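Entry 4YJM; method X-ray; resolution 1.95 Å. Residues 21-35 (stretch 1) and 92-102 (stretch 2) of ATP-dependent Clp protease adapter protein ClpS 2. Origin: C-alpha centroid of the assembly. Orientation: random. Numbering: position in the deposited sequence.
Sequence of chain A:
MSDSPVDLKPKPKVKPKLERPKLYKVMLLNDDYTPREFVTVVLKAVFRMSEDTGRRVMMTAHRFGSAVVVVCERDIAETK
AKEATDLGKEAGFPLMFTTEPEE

Stretch 1 (21-35) PKLYKVMLLNDDYTP
Stretch 2 (92-102) GFPLMFTTEPE

Stretch 2 begins at Gly-92, which leaves a helix in a Schellman motif with positive phi (88/19). Phe-93 (-105/155; chi1 m, chi2 -47°) then points toward stretch 1, and Pro-35 CD lies 3.6 Å from the centroid of its ring, 17° off the normal: a CH-pi contact over the face. Pro-94 (-84/5) sets its CG 3.7 Å from Tyr-33 CB. Leu-95 (-42/126; chi1 t, chi2 p) is buried, its CD1 3.7 Å from Leu-28 CD1. Its N is 3.2 Å from Thr-34 OG1, a hydroxyl held by its hydrogen bond to Asp-31 OD2 (OG1 to OD2, 2.8 Å). Asp-31 (chi1 p) also accepts at OD1 from Tyr-33 N (2.7 Å) and Thr-34 N (2.6 Å), which ties the turn together.

From here the strands run antiparallel, 149° between directions, in the register Leu-28/Phe-97 through Tyr-24/Pro-101. Met-96 O accepts from Leu-29 N at 3.0 Å, while one water bridges Met-96 N (3.1 Å), Leu-29 O (2.7 Å) and Asp-31 OD2 (2.7 Å).

Phe-97 (-111/139; chi1 m) shares a face with Leu-28 (t, p), whose CD1 sits 3.9 Å from the ring centroid, over the ring face. Thr-98 and Met-27 form a hydrogen-bonded pair, N to O 2.9 Å each way. Thr-99 faces Val-26 in a non-hydrogen-bonded pair, CA-CA 4.6 Å; its CA approaches Lys-25 O at 3.1 Å.

Glu-100 pairs with Lys-25: Lys-25 N to Glu-100 O is 2.7 Å, Glu-100 N to Lys-25 O 3.0 Å. Opposite charges then join the side chains, Lys-25 (m, t, m, t) NZ to Glu-100 (p, t, 55°) OE2 at 2.6 Å, a salt bridge. Pro-101 CA lies 3.9 Å from the Tyr-24 ring centroid, over its face. Finally, Glu-102 N donates to Leu-23 O (3.0 Å, 169°).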

# COMPACT_ATOMS: atom_id res chain seq x y z
N PRO A 21 -15.42 13.19 -9.31
CA PRO A 21 -15.07 11.79 -9.07
C PRO A 21 -14.83 11.50 -7.58
O PRO A 21 -14.47 12.41 -6.85
CB PRO A 21 -13.79 11.59 -9.88
CG PRO A 21 -13.19 12.96 -9.98
CD PRO A 21 -14.36 13.91 -10.05
N LYS A 22 -15.07 10.27 -7.14
CA LYS A 22 -14.82 9.87 -5.75
C LYS A 22 -13.53 9.06 -5.73
O LYS A 22 -13.44 7.96 -6.31
CB LYS A 22 -15.99 9.07 -5.19
CG LYS A 22 -15.86 8.63 -3.73
CD LYS A 22 -17.03 7.73 -3.34
CE LYS A 22 -17.05 7.44 -1.86
NZ LYS A 22 -18.15 6.51 -1.48
N LEU A 23 -12.50 9.64 -5.15
CA LEU A 23 -11.18 9.04 -5.10
C LEU A 23 -11.05 8.09 -3.92
O LEU A 23 -11.79 8.21 -2.93
CB LEU A 23 -10.10 10.12 -5.03
CG LEU A 23 -10.08 11.11 -6.20
CD1 LEU A 23 -8.87 12.00 -6.02
CD2 LEU A 23 -10.00 10.40 -7.53
N TYR A 24 -10.13 7.14 -4.05
CA TYR A 24 -9.92 6.07 -3.08
C TYR A 24 -8.48 6.07 -2.58
O TYR A 24 -7.53 6.17 -3.35
CB TYR A 24 -10.27 4.70 -3.69
CG TYR A 24 -11.74 4.40 -3.64
CD1 TYR A 24 -12.64 5.16 -4.37
CD2 TYR A 24 -12.24 3.38 -2.84
CE1 TYR A 24 -14.01 4.94 -4.30
CE2 TYR A 24 -13.62 3.13 -2.78
CZ TYR A 24 -14.50 3.91 -3.53
OH TYR A 24 -15.87 3.69 -3.49
N LYS A 25 -8.35 5.99 -1.27
CA LYS A 25 -7.04 5.83 -0.65
C LYS A 25 -6.57 4.40 -0.84
O LYS A 25 -7.35 3.47 -0.70
CB LYS A 25 -7.11 6.14 0.85
CG LYS A 25 -7.61 7.52 1.18
CD LYS A 25 -7.65 7.79 2.68
CE LYS A 25 -8.73 7.01 3.34
NZ LYS A 25 -9.01 7.47 4.73
N VAL A 26 -5.31 4.23 -1.19
CA VAL A 26 -4.67 2.92 -1.04
C VAL A 26 -3.91 2.92 0.30
O VAL A 26 -3.07 3.79 0.52
CB VAL A 26 -3.70 2.62 -2.21
CG1 VAL A 26 -3.02 1.28 -2.02
CG2 VAL A 26 -4.45 2.68 -3.53
N MET A 27 -4.22 1.95 1.15
CA MET A 27 -3.68 1.83 2.50
C MET A 27 -2.74 0.65 2.56
O MET A 27 -3.09 -0.41 2.13
CB MET A 27 -4.78 1.60 3.57
CG MET A 27 -5.97 2.57 3.53
SD MET A 27 -5.41 4.23 3.82
CE MET A 27 -5.09 4.17 5.61
N LEU A 28 -1.56 0.85 3.13
CA LEU A 28 -0.72 -0.24 3.61
C LEU A 28 -1.08 -0.61 5.05
O LEU A 28 -1.13 0.27 5.94
CB LEU A 28 0.75 0.18 3.54
CG LEU A 28 1.71 -0.75 4.29
CD1 LEU A 28 1.85 -2.09 3.53
CD2 LEU A 28 3.06 -0.09 4.50
N LEU A 29 -1.27 -1.91 5.33
CA LEU A 29 -1.56 -2.39 6.69
C LEU A 29 -0.31 -2.90 7.39
O LEU A 29 0.56 -3.48 6.76
CB LEU A 29 -2.60 -3.52 6.69
CG LEU A 29 -3.93 -3.27 5.98
CD1 LEU A 29 -4.88 -4.44 6.30
CD2 LEU A 29 -4.56 -1.96 6.40
N ASN A 30 -0.23 -2.68 8.68
CA ASN A 30 0.87 -3.21 9.47
C ASN A 30 0.79 -4.71 9.57
O ASN A 30 -0.31 -5.27 9.57
CB ASN A 30 0.86 -2.60 10.88
CG ASN A 30 2.00 -3.12 11.76
OD1 ASN A 30 3.18 -2.91 11.46
ND2 ASN A 30 1.65 -3.79 12.85
N ASP A 31 1.95 -5.37 9.62
CA ASP A 31 2.02 -6.75 10.10
C ASP A 31 3.37 -7.05 10.71
O ASP A 31 4.34 -6.27 10.55
CB ASP A 31 1.71 -7.75 8.98
CG ASP A 31 2.83 -7.86 7.94
OD1 ASP A 31 3.93 -8.32 8.27
OD2 ASP A 31 2.59 -7.51 6.77
N ASP A 32 3.43 -8.20 11.37
CA ASP A 32 4.61 -8.66 12.10
C ASP A 32 5.57 -9.53 11.30
O ASP A 32 6.57 -9.97 11.86
CB ASP A 32 4.20 -9.51 13.31
CG ASP A 32 3.34 -8.76 14.30
OD1 ASP A 32 3.45 -7.52 14.38
OD2 ASP A 32 2.58 -9.44 15.02
N TYR A 33 5.27 -9.82 10.04
CA TYR A 33 5.91 -10.97 9.38
C TYR A 33 6.55 -10.64 8.04
O TYR A 33 7.47 -11.33 7.61
CB TYR A 33 4.89 -12.10 9.19
CG TYR A 33 4.51 -12.75 10.49
CD1 TYR A 33 5.37 -13.65 11.11
CD2 TYR A 33 3.30 -12.47 11.10
CE1 TYR A 33 5.04 -14.24 12.30
CE2 TYR A 33 2.96 -13.06 12.30
CZ TYR A 33 3.83 -13.94 12.90
OH TYR A 33 3.50 -14.53 14.09
N THR A 34 6.07 -9.60 7.39
CA THR A 34 6.64 -9.25 6.10
C THR A 34 7.93 -8.48 6.32
O THR A 34 7.92 -7.47 7.01
CB THR A 34 5.65 -8.40 5.25
OG1 THR A 34 4.35 -9.03 5.19
CG2 THR A 34 6.20 -8.23 3.83
N PRO A 35 9.04 -8.91 5.69
CA PRO A 35 10.27 -8.14 5.92
C PRO A 35 10.21 -6.71 5.42
O PRO A 35 9.68 -6.43 4.34
CB PRO A 35 11.34 -8.93 5.14
CG PRO A 35 10.77 -10.28 4.93
CD PRO A 35 9.28 -10.10 4.86
N GLY A 92 4.44 -15.76 0.31
CA GLY A 92 4.14 -16.41 1.58
C GLY A 92 4.10 -15.45 2.75
O GLY A 92 4.21 -15.87 3.89
N PHE A 93 3.96 -14.16 2.46
CA PHE A 93 3.85 -13.13 3.49
C PHE A 93 2.41 -12.64 3.62
O PHE A 93 1.64 -12.72 2.65
CB PHE A 93 4.72 -11.93 3.16
CG PHE A 93 6.18 -12.25 3.04
CD1 PHE A 93 6.82 -13.03 3.99
CD2 PHE A 93 6.90 -11.76 1.97
CE1 PHE A 93 8.19 -13.31 3.85
CE2 PHE A 93 8.25 -12.02 1.84
CZ PHE A 93 8.90 -12.81 2.78
N PRO A 94 2.04 -12.12 4.81
CA PRO A 94 0.69 -11.60 5.04
C PRO A 94 0.50 -10.16 4.57
O PRO A 94 -0.58 -9.61 4.79
CB PRO A 94 0.55 -11.70 6.57
CG PRO A 94 1.92 -11.48 7.08
CD PRO A 94 2.84 -12.14 6.06
N LEU A 95 1.51 -9.57 3.92
CA LEU A 95 1.43 -8.20 3.39
C LEU A 95 0.09 -7.89 2.72
O LEU A 95 -0.34 -8.59 1.81
CB LEU A 95 2.56 -7.96 2.38
CG LEU A 95 2.63 -6.57 1.76
CD1 LEU A 95 2.93 -5.52 2.83
CD2 LEU A 95 3.69 -6.58 0.71
N MET A 96 -0.54 -6.82 3.17
CA MET A 96 -1.86 -6.43 2.69
C MET A 96 -2.01 -4.94 2.41
O MET A 96 -1.69 -4.10 3.26
CB MET A 96 -2.92 -6.83 3.74
CG MET A 96 -4.36 -6.47 3.36
SD MET A 96 -4.96 -7.38 1.93
CE MET A 96 -4.70 -9.04 2.50
N PHE A 97 -2.46 -4.63 1.18
CA PHE A 97 -2.88 -3.29 0.80
C PHE A 97 -4.39 -3.30 0.58
O PHE A 97 -4.91 -4.25 0.02
CB PHE A 97 -2.20 -2.82 -0.45
CG PHE A 97 -0.72 -2.62 -0.31
CD1 PHE A 97 -0.19 -1.35 -0.29
CD2 PHE A 97 0.15 -3.72 -0.23
CE1 PHE A 97 1.18 -1.16 -0.18
CE2 PHE A 97 1.52 -3.53 -0.13
CZ PHE A 97 2.03 -2.27 -0.10
N THR A 98 -5.08 -2.25 1.05
CA THR A 98 -6.54 -2.17 0.93
C THR A 98 -6.92 -0.85 0.27
O THR A 98 -6.08 0.03 0.12
CB THR A 98 -7.24 -2.28 2.31
OG1 THR A 98 -6.88 -1.13 3.09
CG2 THR A 98 -6.77 -3.48 3.07
N THR A 99 -8.18 -0.68 -0.11
CA THR A 99 -8.66 0.64 -0.52
C THR A 99 -9.78 1.10 0.38
O THR A 99 -10.50 0.31 0.98
CB THR A 99 -9.19 0.65 -1.97
OG1 THR A 99 -10.40 -0.10 -2.05
CG2 THR A 99 -8.16 0.07 -2.95
N GLU A 100 -9.94 2.41 0.48
CA GLU A 100 -11.08 2.97 1.15
C GLU A 100 -11.40 4.30 0.55
O GLU A 100 -10.53 5.04 0.10
CB GLU A 100 -10.86 3.08 2.68
CG GLU A 100 -9.90 4.07 3.14
CD GLU A 100 -9.74 4.04 4.67
OE1 GLU A 100 -9.43 2.96 5.23
OE2 GLU A 100 -9.94 5.11 5.30
N PRO A 101 -12.68 4.63 0.54
CA PRO A 101 -13.07 5.87 -0.10
C PRO A 101 -12.55 7.05 0.72
O PRO A 101 -12.48 6.95 1.95
CB PRO A 101 -14.61 5.79 -0.10
CG PRO A 101 -14.97 4.78 0.93
CD PRO A 101 -13.83 3.82 0.97
N GLU A 102 -12.16 8.15 0.07
CA GLU A 102 -11.73 9.34 0.82
C GLU A 102 -12.94 10.16 1.26
O GLU A 102 -14.08 9.69 1.21
CB GLU A 102 -10.74 10.21 0.02
CG GLU A 102 -11.30 11.10 -1.09
CD GLU A 102 -10.35 12.25 -1.49
OE1 GLU A 102 -9.37 12.55 -0.76
OE2 GLU A 102 -10.59 12.87 -2.55
O HOH W 1 -12.78 12.12 -3.53
O HOH W 2 0.41 -6.06 5.99